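Local coordinates for protein alanine racemase, biosynthetic (Pseudomonas aeruginosa PAO1, PDB 6A2F) that is a pyridoxal phosphate-dependent enzyme of the alanine racemase family, pairing an N-terminal TIM barrel with a C-terminal beta domain, at residues T47-H50 against D51-D54; C82-A85 against S86-A89; R146-P149 against G150-E153. One frame throughout, in Å; residues are numbered along the deposited sequence.

Contact 1: residues T47-H50 against D51-D54; sequences TALH and DDAD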
loop_
_atom_site.group_PDB
_atom_site.type_symbol
_atom_site.label_atom_id
_atom_site.label_comp_id
_atom_site.label_asym_id
_atom_site.label_seq_id
_atom_site.Cartn_x
_atom_site.Cartn_y
_atom_site.Cartn_z
ATOM N N THR A 47 -14.155 -7.008 17.199
ATOM C CA THR A 47 -15.177 -8.005 17.544
ATOM C C THR A 47 -14.571 -9.206 18.286
ATOM O O THR A 47 -15.138 -9.685 19.266
ATOM C CB THR A 47 -15.955 -8.464 16.289
ATOM O OG1 THR A 47 -16.594 -7.330 15.694
ATOM C CG2 THR A 47 -17.013 -9.517 16.628
ATOM N N ALA A 48 -13.414 -9.674 17.821
ATOM C CA ALA A 48 -12.705 -10.762 18.480
ATOM C C ALA A 48 -12.183 -10.354 19.865
ATOM O O ALA A 48 -12.185 -11.171 20.791
ATOM C CB ALA A 48 -11.570 -11.257 17.599
ATOM N N LEU A 49 -11.752 -9.096 20.002
ATOM C CA LEU A 49 -11.237 -8.554 21.269
ATOM C C LEU A 49 -12.274 -7.695 22.012
ATOM O O LEU A 49 -11.920 -6.871 22.868
ATOM C CB LEU A 49 -9.953 -7.743 21.030
ATOM C CG LEU A 49 -8.707 -8.440 20.459
ATOM C CD1 LEU A 49 -7.676 -7.409 20.020
ATOM C CD2 LEU A 49 -8.095 -9.439 21.439
ATOM N N HIS A 50 -13.551 -7.900 21.686
ATOM C CA HIS A 50 -14.657 -7.114 22.245
ATOM C C HIS A 50 -14.701 -7.164 23.775
ATOM O O HIS A 50 -14.889 -6.137 24.427
ATOM C CB HIS A 50 -15.987 -7.592 21.656
ATOM C CG HIS A 50 -17.162 -6.754 22.049
ATOM N ND1 HIS A 50 -17.759 -5.857 21.188
ATOM C CD2 HIS A 50 -17.851 -6.674 23.211
ATOM C CE1 HIS A 50 -18.764 -5.260 21.806
ATOM N NE2 HIS A 50 -18.838 -5.738 23.035
ATOM N N ASP A 51 -14.515 -8.358 24.334
ATOM C CA ASP A 51 -14.547 -8.562 25.780
ATOM C C ASP A 51 -13.155 -8.760 26.369
ATOM O O ASP A 51 -12.912 -8.399 27.515
ATOM C CB ASP A 51 -15.445 -9.750 26.131
ATOM C CG ASP A 51 -16.820 -9.651 25.488
ATOM O OD1 ASP A 51 -17.480 -8.598 25.649
ATOM O OD2 ASP A 51 -17.243 -10.622 24.817
ATOM N N ASP A 52 -12.248 -9.332 25.578
ATOM C CA ASP A 52 -10.869 -9.580 26.006
ATOM C C ASP A 52 -10.118 -8.298 26.350
ATOM O O ASP A 52 -9.391 -8.251 27.344
ATOM C CB ASP A 52 -10.084 -10.331 24.924
ATOM C CG ASP A 52 -10.425 -11.810 24.852
ATOM O OD1 ASP A 52 -11.385 -12.260 25.517
ATOM O OD2 ASP A 52 -9.726 -12.530 24.110
ATOM N N ALA A 53 -10.292 -7.271 25.517
ATOM C CA ALA A 53 -9.479 -6.059 25.598
ATOM C C ALA A 53 -9.909 -5.132 26.730
ATOM O O ALA A 53 -11.099 -4.924 26.962
ATOM C CB ALA A 53 -9.491 -5.319 24.269
ATOM N N ASP A 54 -8.924 -4.577 27.427
ATOM C CA ASP A 54 -9.181 -3.596 28.476
ATOM C C ASP A 54 -9.595 -2.266 27.862
ATOM O O ASP A 54 -10.303 -1.486 28.482
ATOM C CB ASP A 54 -7.943 -3.413 29.357
ATOM C CG ASP A 54 -7.432 -4.724 29.930
ATOM O OD1 ASP A 54 -8.262 -5.598 30.268
ATOM O OD2 ASP A 54 -6.197 -4.880 30.041
HETATM O O HOH W 1 -13.291 -11.043 23.383
HETATM O O HOH W 2 -13.368 -4.151 25.677
#
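A chi1 of -174° carries the imidazole of His50 away from its own backbone N, and Asp51, whose chi1 of -51° keeps CG beside its N, turns its carboxylate back toward that ring. They meet at the imidazole edge. Asp51 OD1 lies in the ring plane, 3.1 Å from His50 CD2, and the carboxylate is turned 74° against the ring. With His50 NE2 4.1 Å from Asp51 OD1, the carboxylate could still modestly favour a protonated imidazole, while a stack with His71 holds the ring from outside the turn. Along the backbone, Ala53 N donates to Leu49 O at 3.1 Å, from above the carbonyl plane. Ala53 CB sits 4.1 Å from Leu49 CB, and Leu49 CD2 reaches Asp52 CB, the two side chains crossing at about a right angle; the buried leucine also packs on Ile13 and Tyr17 of helix 10-22. Two waters complete the turn: one links Ala48 O to Asp52 N, the other donates to both His50 O and Ala53 O. Asp52 itself forms a salt bridge with Arg14. Leu49 is where helical geometry ends, and the five-residue turn that follows joins helix 42-48 to strand 55-58, an alpha-to-beta connection of the TIM barrel.

Contact 2: residues C82-A85 against S86-A89; sequences CFEA and SEYA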
loop_
_atom_site.group_PDB
_atom_site.type_symbol
_atom_site.label_atom_id
_atom_site.label_comp_id
_atom_site.label_asym_id
_atom_site.label_seq_id
_atom_site.Cartn_x
_atom_site.Cartn_y
_atom_site.Cartn_z
ATOM N N CYS A 82 -7.283 15.082 18.907
ATOM C CA CYS A 82 -8.103 15.692 17.866
ATOM C C CYS A 82 -7.273 16.606 16.967
ATOM O O CYS A 82 -6.424 17.361 17.453
ATOM C CB CYS A 82 -9.262 16.480 18.489
ATOM S SG CYS A 82 -10.469 15.455 19.360
ATOM N N PHE A 83 -7.545 16.544 15.664
ATOM C CA PHE A 83 -6.804 17.300 14.653
ATOM C C PHE A 83 -7.324 18.719 14.445
ATOM O O PHE A 83 -6.563 19.604 14.056
ATOM C CB PHE A 83 -6.820 16.560 13.313
ATOM C CG PHE A 83 -6.077 15.258 13.332
ATOM C CD1 PHE A 83 -4.693 15.230 13.191
ATOM C CD2 PHE A 83 -6.761 14.055 13.494
ATOM C CE1 PHE A 83 -4.007 14.026 13.212
ATOM C CE2 PHE A 83 -6.078 12.850 13.515
ATOM C CZ PHE A 83 -4.700 12.835 13.373
ATOM N N GLU A 84 -8.618 18.927 14.682
ATOM C CA GLU A 84 -9.234 20.252 14.529
ATOM C C GLU A 84 -10.329 20.520 15.560
ATOM O O GLU A 84 -10.905 19.589 16.131
ATOM C CB GLU A 84 -9.759 20.476 13.096
ATOM C CG GLU A 84 -10.772 19.451 12.591
ATOM C CD GLU A 84 -11.243 19.731 11.167
ATOM O OE1 GLU A 84 -11.353 20.919 10.777
ATOM O OE2 GLU A 84 -11.511 18.760 10.428
ATOM N N ALA A 85 -10.612 21.804 15.768
ATOM C CA ALA A 85 -11.613 22.266 16.733
ATOM C C ALA A 85 -12.949 21.523 16.643
ATOM O O ALA A 85 -13.535 21.165 17.672
ATOM C CB ALA A 85 -11.832 23.767 16.587
ATOM N N SER A 86 -13.420 21.290 15.419
ATOM C CA SER A 86 -14.745 20.713 15.199
ATOM C C SER A 86 -14.846 19.244 15.617
ATOM O O SER A 86 -15.948 18.705 15.731
ATOM C CB SER A 86 -15.171 20.887 13.738
ATOM O OG SER A 86 -14.286 20.214 12.859
ATOM N N GLU A 87 -13.701 18.602 15.848
ATOM C CA GLU A 87 -13.681 17.196 16.247
ATOM C C GLU A 87 -14.145 16.964 17.685
ATOM O O GLU A 87 -14.768 15.942 17.981
ATOM C CB GLU A 87 -12.293 16.578 16.023
ATOM C CG GLU A 87 -11.991 16.287 14.560
ATOM C CD GLU A 87 -10.703 15.512 14.338
ATOM O OE1 GLU A 87 -10.324 15.346 13.163
ATOM O OE2 GLU A 87 -10.065 15.067 15.313
ATOM N N TYR A 88 -13.866 17.918 18.568
ATOM C CA TYR A 88 -14.124 17.739 20.004
ATOM C C TYR A 88 -15.558 17.377 20.372
ATOM O O TYR A 88 -15.770 16.474 21.188
ATOM C CB TYR A 88 -13.633 18.945 20.808
ATOM C CG TYR A 88 -12.125 19.051 20.805
ATOM C CD1 TYR A 88 -11.347 18.244 21.643
ATOM C CD2 TYR A 88 -11.473 19.935 19.943
ATOM C CE1 TYR A 88 -9.964 18.326 21.631
ATOM C CE2 TYR A 88 -10.091 20.026 19.928
ATOM C CZ TYR A 88 -9.343 19.222 20.771
ATOM O OH TYR A 88 -7.974 19.309 20.749
ATOM N N ALA A 89 -16.532 18.056 19.764
ATOM C CA ALA A 89 -17.949 17.738 19.995
ATOM C C ALA A 89 -18.262 16.271 19.667
ATOM O O ALA A 89 -18.986 15.607 20.411
ATOM C CB ALA A 89 -18.858 18.680 19.216
HETATM O O HOH W 3 -7.078 16.574 21.462
HETATM O O HOH W 4 -7.098 20.225 18.378
HETATM O O HOH W 5 -12.454 22.828 13.094
HETATM O O HOH W 6 -16.099 20.396 18.602
#
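Cys82 and Phe83 fold back against Glu87 and Tyr88 where a beta-to-alpha loop of the TIM barrel enters helix 87-93. Hydrogen bonds tie the two sides together. Phe83 N donates to Glu87 OE2 at 2.9 Å, approaching from well above the carboxylate plane, and Glu87 N returns a bond to Glu84 O at 3.0 Å. Glu87 can reach back because its chain runs extended beyond CG (chi2 -172°). Electrostatics comes next: Glu84 OE2 and Glu87 OE1 lie 4.5 Å apart, and both accept from Met1 N of the second subunit, whose amino group probably offsets the two like charges. Phe83 presents its ring edge to Glu87 OE1, with ring and carboxylate planes 81° apart, and also packs on Pro3 of the second subunit. Water bridges form a third group: two waters bond to Tyr88 OH, one reaching Cys82 N and the other Cys82 O, while another joins Ala85 O to Ala89 N. Last is the sulfur-aromatic and CH-pi contact over a single Tyr88 face, where Cys82 SG stands 4.0 Å and Cys82 CB 3.8 Å from the centroid of the Tyr88 ring.

Contact 3: residues R146-P149 against G150-E153; sequences RSHP and GVRE
His148 brings the edge of its imidazole up to the backbone of Gly150, with His148 CD2 3.0 Å from Gly150 N and 3.6 Å from Gly150 CA, the latter in the plane of the ring. With CG trans to N (chi1 -172°), the ring stands beside the turn, while Pro149 CD lies above one ring face, offset toward the rim. The turn is of type I, from His148 to Val151. It is closed by Val151 N donating to His148 O at 3.0 Å, 51° out of the carbonyl plane, with Pro149 and Gly150 at its two central positions. On the side-chain level Val151 CG2 rests 3.9 Å from His148 CB, and both residues continue onto helix 103-112, His148 on Leu110 and Val151 on Phe109. Arg146 bends at chi2 and chi3 and brings its guanidinium edge near the carbonyl of Arg152, yet its NH2 stays 4.1 Å from Arg152 O. Strand 151-157 starts here, and Gly150 and Arg152 already share backbone hydrogen bonds with Leu118 of the neighbouring parallel strand. One backbone hydrogen bond and close van der Waals contacts thus shape the turn that leads from helix 135-145 into strand 151-157, while Arg146 pairs with Asp187 in a salt bridge, and Arg152 hydrogen-bonds Asn119 and makes a long salt bridge with Glu153, Arg152 NH2 standing 3.7 Å from Glu153 OE2.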
loop_
_atom_site.group_PDB
_atom_site.type_symbol
_atom_site.label_atom_id
_atom_site.label_comp_id
_atom_site.label_asym_id
_atom_site.label_seq_id
_atom_site.Cartn_x
_atom_site.Cartn_y
_atom_site.Cartn_z
ATOM N N ARG A 146 -5.292 19.926 35.820
ATOM C CA ARG A 146 -5.530 18.976 36.916
ATOM C C ARG A 146 -6.916 19.072 37.572
ATOM O O ARG A 146 -7.499 18.045 37.928
ATOM C CB ARG A 146 -4.413 19.042 37.971
ATOM C CG ARG A 146 -4.589 18.113 39.180
ATOM C CD ARG A 146 -4.457 16.627 38.848
ATOM N NE ARG A 146 -5.724 16.012 38.434
ATOM C CZ ARG A 146 -5.879 14.720 38.140
ATOM N NH1 ARG A 146 -4.852 13.878 38.209
ATOM N NH2 ARG A 146 -7.070 14.265 37.776
ATOM N N SER A 147 -7.434 20.291 37.728
ATOM C CA SER A 147 -8.778 20.486 38.280
ATOM C C SER A 147 -9.724 21.199 37.298
ATOM O O SER A 147 -10.731 21.790 37.709
ATOM C CB SER A 147 -8.729 21.209 39.641
ATOM O OG SER A 147 -8.351 22.568 39.498
ATOM N N HIS A 148 -9.398 21.128 36.007
ATOM C CA HIS A 148 -10.263 21.651 34.950
ATOM C C HIS A 148 -11.548 20.821 34.847
ATOM O O HIS A 148 -11.484 19.590 34.815
ATOM C CB HIS A 148 -9.531 21.663 33.598
ATOM C CG HIS A 148 -10.287 22.365 32.507
ATOM N ND1 HIS A 148 -10.004 23.656 32.116
ATOM C CD2 HIS A 148 -11.323 21.957 31.735
ATOM C CE1 HIS A 148 -10.828 24.012 31.147
ATOM N NE2 HIS A 148 -11.639 23.000 30.899
ATOM N N PRO A 149 -12.715 21.496 34.780
ATOM C CA PRO A 149 -14.026 20.838 34.766
ATOM C C PRO A 149 -14.272 19.882 33.587
ATOM O O PRO A 149 -15.120 18.994 33.691
ATOM C CB PRO A 149 -15.009 22.012 34.702
ATOM C CG PRO A 149 -14.214 23.159 34.169
ATOM C CD PRO A 149 -12.847 22.965 34.743
ATOM N N GLY A 150 -13.554 20.075 32.483
ATOM C CA GLY A 150 -13.682 19.209 31.313
ATOM C C GLY A 150 -12.742 18.012 31.328
ATOM O O GLY A 150 -12.716 17.226 30.384
ATOM N N VAL A 151 -11.967 17.872 32.390
ATOM C CA VAL A 151 -11.030 16.770 32.489
ATOM C C VAL A 151 -11.482 15.773 33.537
ATOM O O VAL A 151 -11.755 16.139 34.668
ATOM C CB VAL A 151 -9.622 17.258 32.871
ATOM C CG1 VAL A 151 -8.693 16.079 33.077
ATOM C CG2 VAL A 151 -9.070 18.209 31.825
ATOM N N ARG A 152 -11.589 14.510 33.154
ATOM C CA ARG A 152 -11.981 13.504 34.111
ATOM C C ARG A 152 -10.728 12.835 34.659
ATOM O O ARG A 152 -10.456 12.878 35.843
ATOM C CB ARG A 152 -12.882 12.484 33.429
ATOM C CG ARG A 152 -13.349 11.355 34.318
ATOM C CD ARG A 152 -14.114 10.333 33.503
ATOM N NE ARG A 152 -14.508 9.187 34.306
ATOM C CZ ARG A 152 -13.717 8.157 34.569
ATOM N NH1 ARG A 152 -14.158 7.163 35.312
ATOM N NH2 ARG A 152 -12.487 8.128 34.092
ATOM N N GLU A 153 -9.906 12.319 33.769
ATOM C CA GLU A 153 -8.678 11.672 34.166
ATOM C C GLU A 153 -7.554 12.455 33.561
ATOM O O GLU A 153 -7.617 12.807 32.398
ATOM C CB GLU A 153 -8.593 10.264 33.583
ATOM C CG GLU A 153 -8.918 9.108 34.506
ATOM C CD GLU A 153 -8.709 7.767 33.827
ATOM O OE1 GLU A 153 -8.190 7.743 32.707
ATOM O OE2 GLU A 153 -9.063 6.728 34.401
#

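All three contacts are local, within single connections of the N-terminal barrel domain, following one another along the chain without touching. Contacts 1 and 3 both lie on helix-to-strand connections, their centres about 28 Å apart, though their nearest atoms come within about 10 Å. Contact 2 instead leads into a helix; its centre is about 18 Å from that of contact 3, and helix 103-112 links the two, receiving Tyr88 from one and His148 and Val151 from the other. Contact 2 also meets the second subunit, and its Phe83 side chain is about 9 Å from a bound D-lysine.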